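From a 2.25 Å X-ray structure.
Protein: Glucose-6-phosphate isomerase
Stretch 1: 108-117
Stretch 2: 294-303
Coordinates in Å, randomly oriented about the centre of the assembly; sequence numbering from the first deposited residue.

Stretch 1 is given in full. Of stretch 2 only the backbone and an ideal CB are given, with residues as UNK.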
# COMPACT_ATOMS: atom_id res chain seq x y z
N HIS A 108 -14.64 -21.62 -3.12
CA HIS A 108 -13.96 -21.30 -1.86
C HIS A 108 -14.92 -21.33 -0.66
O HIS A 108 -14.49 -21.69 0.44
CB HIS A 108 -13.25 -19.95 -1.97
CG HIS A 108 -14.11 -18.85 -2.50
ND1 HIS A 108 -14.41 -18.71 -3.84
CD2 HIS A 108 -14.74 -17.83 -1.86
CE1 HIS A 108 -15.19 -17.65 -4.00
NE2 HIS A 108 -15.41 -17.11 -2.82
N THR A 109 -16.21 -21.03 -0.85
CA THR A 109 -17.15 -21.14 0.27
C THR A 109 -17.26 -22.58 0.78
O THR A 109 -17.49 -22.81 1.98
CB THR A 109 -18.55 -20.62 -0.10
OG1 THR A 109 -19.06 -21.30 -1.26
CG2 THR A 109 -18.53 -19.11 -0.36
N ALA A 110 -17.11 -23.57 -0.10
CA ALA A 110 -17.23 -24.95 0.33
C ALA A 110 -16.06 -25.39 1.21
O ALA A 110 -16.19 -26.38 1.94
CB ALA A 110 -17.39 -25.86 -0.88
N THR A 111 -14.93 -24.67 1.19
CA THR A 111 -13.80 -25.05 2.05
C THR A 111 -14.06 -24.77 3.52
O THR A 111 -13.32 -25.29 4.37
CB THR A 111 -12.51 -24.34 1.63
OG1 THR A 111 -12.65 -22.92 1.83
CG2 THR A 111 -12.21 -24.61 0.18
N ARG A 112 -15.09 -23.97 3.86
CA ARG A 112 -15.50 -23.78 5.24
C ARG A 112 -16.96 -24.15 5.50
O ARG A 112 -17.37 -24.17 6.67
CB ARG A 112 -15.26 -22.33 5.70
CG ARG A 112 -16.04 -21.23 4.93
CD ARG A 112 -15.21 -20.66 3.75
NE ARG A 112 -15.76 -19.39 3.26
CZ ARG A 112 -15.08 -18.50 2.54
NH1 ARG A 112 -13.81 -18.70 2.19
NH2 ARG A 112 -15.69 -17.38 2.14
N ALA A 113 -17.74 -24.46 4.46
CA ALA A 113 -19.15 -24.77 4.64
C ALA A 113 -19.37 -25.93 5.61
O ALA A 113 -20.41 -26.01 6.27
CB ALA A 113 -19.81 -25.06 3.28
N TRP A 114 -18.38 -26.83 5.73
CA TRP A 114 -18.57 -28.04 6.52
C TRP A 114 -18.59 -27.80 8.02
O TRP A 114 -18.90 -28.73 8.76
CB TRP A 114 -17.48 -29.06 6.20
CG TRP A 114 -16.10 -28.60 6.58
CD1 TRP A 114 -15.23 -27.89 5.80
CD2 TRP A 114 -15.43 -28.82 7.83
NE1 TRP A 114 -14.07 -27.64 6.49
CE2 TRP A 114 -14.16 -28.21 7.74
CE3 TRP A 114 -15.78 -29.48 9.01
CZ2 TRP A 114 -13.23 -28.24 8.79
CZ3 TRP A 114 -14.85 -29.51 10.07
CH2 TRP A 114 -13.60 -28.89 9.94
N VAL A 115 -18.26 -26.59 8.49
CA VAL A 115 -18.30 -26.36 9.94
C VAL A 115 -19.70 -26.01 10.43
O VAL A 115 -19.90 -25.91 11.64
CB VAL A 115 -17.35 -25.26 10.43
CG1 VAL A 115 -15.96 -25.52 9.93
CG2 VAL A 115 -17.85 -23.90 10.01
N ARG A 116 -20.66 -25.80 9.53
CA ARG A 116 -22.06 -25.65 9.91
C ARG A 116 -22.90 -26.47 8.95
O ARG A 116 -22.65 -26.46 7.74
CB ARG A 116 -22.51 -24.18 9.91
CG ARG A 116 -22.08 -23.37 8.69
CD ARG A 116 -22.20 -21.87 8.98
NE ARG A 116 -23.58 -21.42 9.11
CZ ARG A 116 -23.98 -20.39 9.85
NH1 ARG A 116 -25.26 -20.06 9.90
NH2 ARG A 116 -23.10 -19.70 10.57
N ASP A 117 -23.89 -27.16 9.50
CA ASP A 117 -24.74 -28.04 8.70
C ASP A 117 -25.23 -27.34 7.44
O ASP A 117 -25.63 -26.17 7.47
CB ASP A 117 -25.94 -28.50 9.52
CG ASP A 117 -25.55 -29.47 10.60
OD1 ASP A 117 -24.51 -30.14 10.45
OD2 ASP A 117 -26.28 -29.56 11.61
N UNK A 294 -12.53 -20.44 10.36
CA UNK A 294 -13.47 -21.00 9.39
C UNK A 294 -14.91 -20.72 9.77
O UNK A 294 -15.74 -20.42 8.90
CB UNK A 294 -13.26 -22.51 9.26
N UNK A 295 -15.26 -20.84 11.06
CA UNK A 295 -16.63 -20.57 11.47
C UNK A 295 -17.02 -19.13 11.18
O UNK A 295 -18.16 -18.86 10.77
CB UNK A 295 -16.81 -20.87 12.96
N UNK A 296 -16.09 -18.18 11.35
CA UNK A 296 -16.40 -16.79 11.04
C UNK A 296 -16.70 -16.57 9.57
O UNK A 296 -17.63 -15.85 9.21
CB UNK A 296 -15.24 -15.89 11.46
N UNK A 297 -15.90 -17.18 8.70
CA UNK A 297 -16.17 -17.10 7.27
C UNK A 297 -17.50 -17.79 6.91
O UNK A 297 -18.34 -17.21 6.20
CB UNK A 297 -15.02 -17.73 6.49
N UNK A 298 -17.71 -19.01 7.38
CA UNK A 298 -18.95 -19.71 7.04
C UNK A 298 -20.19 -18.93 7.47
O UNK A 298 -21.23 -18.97 6.79
CB UNK A 298 -18.96 -21.10 7.69
N UNK A 299 -20.10 -18.21 8.59
CA UNK A 299 -21.25 -17.44 9.05
C UNK A 299 -21.59 -16.31 8.08
O UNK A 299 -22.77 -15.99 7.90
CB UNK A 299 -20.98 -16.87 10.44
N UNK A 300 -20.58 -15.70 7.45
CA UNK A 300 -20.85 -14.65 6.47
C UNK A 300 -21.34 -15.25 5.15
O UNK A 300 -22.24 -14.69 4.51
CB UNK A 300 -19.60 -13.81 6.23
N UNK A 301 -20.75 -16.37 4.72
CA UNK A 301 -21.31 -17.12 3.59
C UNK A 301 -22.81 -17.29 3.73
O UNK A 301 -23.57 -17.07 2.77
CB UNK A 301 -20.64 -18.49 3.47
N UNK A 302 -23.28 -17.71 4.91
CA UNK A 302 -24.72 -17.89 5.08
C UNK A 302 -25.44 -16.55 5.06
O UNK A 302 -26.53 -16.43 4.48
CB UNK A 302 -25.02 -18.63 6.39
N UNK A 303 -24.84 -15.53 5.67
CA UNK A 303 -25.50 -14.23 5.78
C UNK A 303 -25.63 -13.54 4.43
O UNK A 303 -26.58 -12.78 4.22
CB UNK A 303 -24.73 -13.33 6.75

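The backbone of stretch 2 is helical throughout, with phi near -60° and psi near -40°, so every position favours helix-tolerant residues. One side of this helix meets R112, V115 and R116 of stretch 1.

At 294 the CA-to-CB bond points toward stretch 1. The ideal CB lies 4.1 Å from R112 CB and 4.1 Å from V115 CG1. The W114 ring lies further along, so an apolar chain of medium size, such as leucine, isoleucine or methionine, would suit. The deposited residue is L294, with chi1 m and chi2 t. Its CD1 comes 3.9 Å from W114 CZ2, while its CB packs on V115 CG1.

At 295 the bond points sideways. The ideal CB is 4.4 Å from V115 CG2, which offers a methyl but no polar partner. A long chain with an aliphatic start would fit, and glutamine, glutamate, lysine or methionine are all plausible. The residue is Q295. Its CG lies 3.7 Å from V115 CG2, and its amide continues past the valine. Its backbone O accepts from a water at 3.0 Å, and that water accepts from R116 NH2 at 2.9 Å, so the link does not depend on the side chain.

Position 296 points away and its ideal CB has nothing of stretch 1 within 5.5 Å. Stretch 1 sets no preference here. It is G296, with ordinary helical angles.

At 297 the bond points toward the R112 side chain, and the ideal CB is already 3.7 Å from R112 NE. A small residue, alanine or perhaps serine, suits this spot. A297 places its CB over one face of the guanidinium.

Position 298 also points toward stretch 1. Its ideal CB is 3.6 Å from R112 O, 3.6 Å from R116 CD and 3.8 Å from V115 CG2. With three neighbours so close, a small side chain is the natural choice. A298 fits, and its methyl packs against V115.

At 299 the bond points sideways, with the ideal CB 3.5 Å from R116 NH2. A small residue lets the arginine lie close. A299 does so, and R116 NH2 approaches its CA to 3.3 Å.

Position 300 points sideways, with no atom of stretch 1 within 5.5 Å of the ideal CB. Many residues would do. I300 has an end that leads away.

At 301 the bond points toward stretch 1. The ideal CB is 5.0 Å from R112 NE and 4.4 Å from T109 CG2. A positive charge within reach calls for an acid, or a neutral acceptor such as asparagine. D301, with chi1 m, forms a salt bridge at the guanidinium edge: R112 NE donates to D301 OD2 at 2.7 Å, and R112 NH2 to D301 OD1 at 3.0 Å. The R112 side chain thus sits among L294, A297, A298 and D301.

At 302 the ideal CB points toward R116, 3.8 Å from its NH1. A small residue or an acid could serve. A302 lays its methyl over one guanidinium face.

Position 303 points sideways and is unconstrained by stretch 1. H303 leads away.

Stretch 2 (294-303) LQGAAAIDAH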
# COMPACT_ATOMS: atom_id res chain seq x y z
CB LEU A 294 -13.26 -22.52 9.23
CG LEU A 294 -11.96 -23.08 8.63
CD1 LEU A 294 -12.06 -24.59 8.28
CD2 LEU A 294 -11.48 -22.25 7.42
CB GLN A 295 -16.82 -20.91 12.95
CG GLN A 295 -16.72 -22.41 13.23
CD GLN A 295 -16.68 -22.74 14.71
OE1 GLN A 295 -16.00 -22.07 15.50
NE2 GLN A 295 -17.40 -23.79 15.10
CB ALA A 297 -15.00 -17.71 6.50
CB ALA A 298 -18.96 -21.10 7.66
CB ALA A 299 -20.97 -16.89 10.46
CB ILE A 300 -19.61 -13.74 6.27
CG1 ILE A 300 -19.37 -12.81 7.48
CG2 ILE A 300 -19.75 -12.88 5.02
CD1 ILE A 300 -20.55 -11.90 7.82
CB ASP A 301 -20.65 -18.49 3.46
CG ASP A 301 -19.15 -18.41 3.19
OD1 ASP A 301 -18.64 -17.32 2.86
OD2 ASP A 301 -18.47 -19.46 3.35
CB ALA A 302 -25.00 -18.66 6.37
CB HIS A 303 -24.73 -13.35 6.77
CG HIS A 303 -25.07 -11.89 6.69
ND1 HIS A 303 -26.17 -11.34 7.31
CD2 HIS A 303 -24.42 -10.87 6.09
CE1 HIS A 303 -26.19 -10.04 7.07
NE2 HIS A 303 -25.15 -9.73 6.33
O HOH W 1 -20.46 -20.72 11.33
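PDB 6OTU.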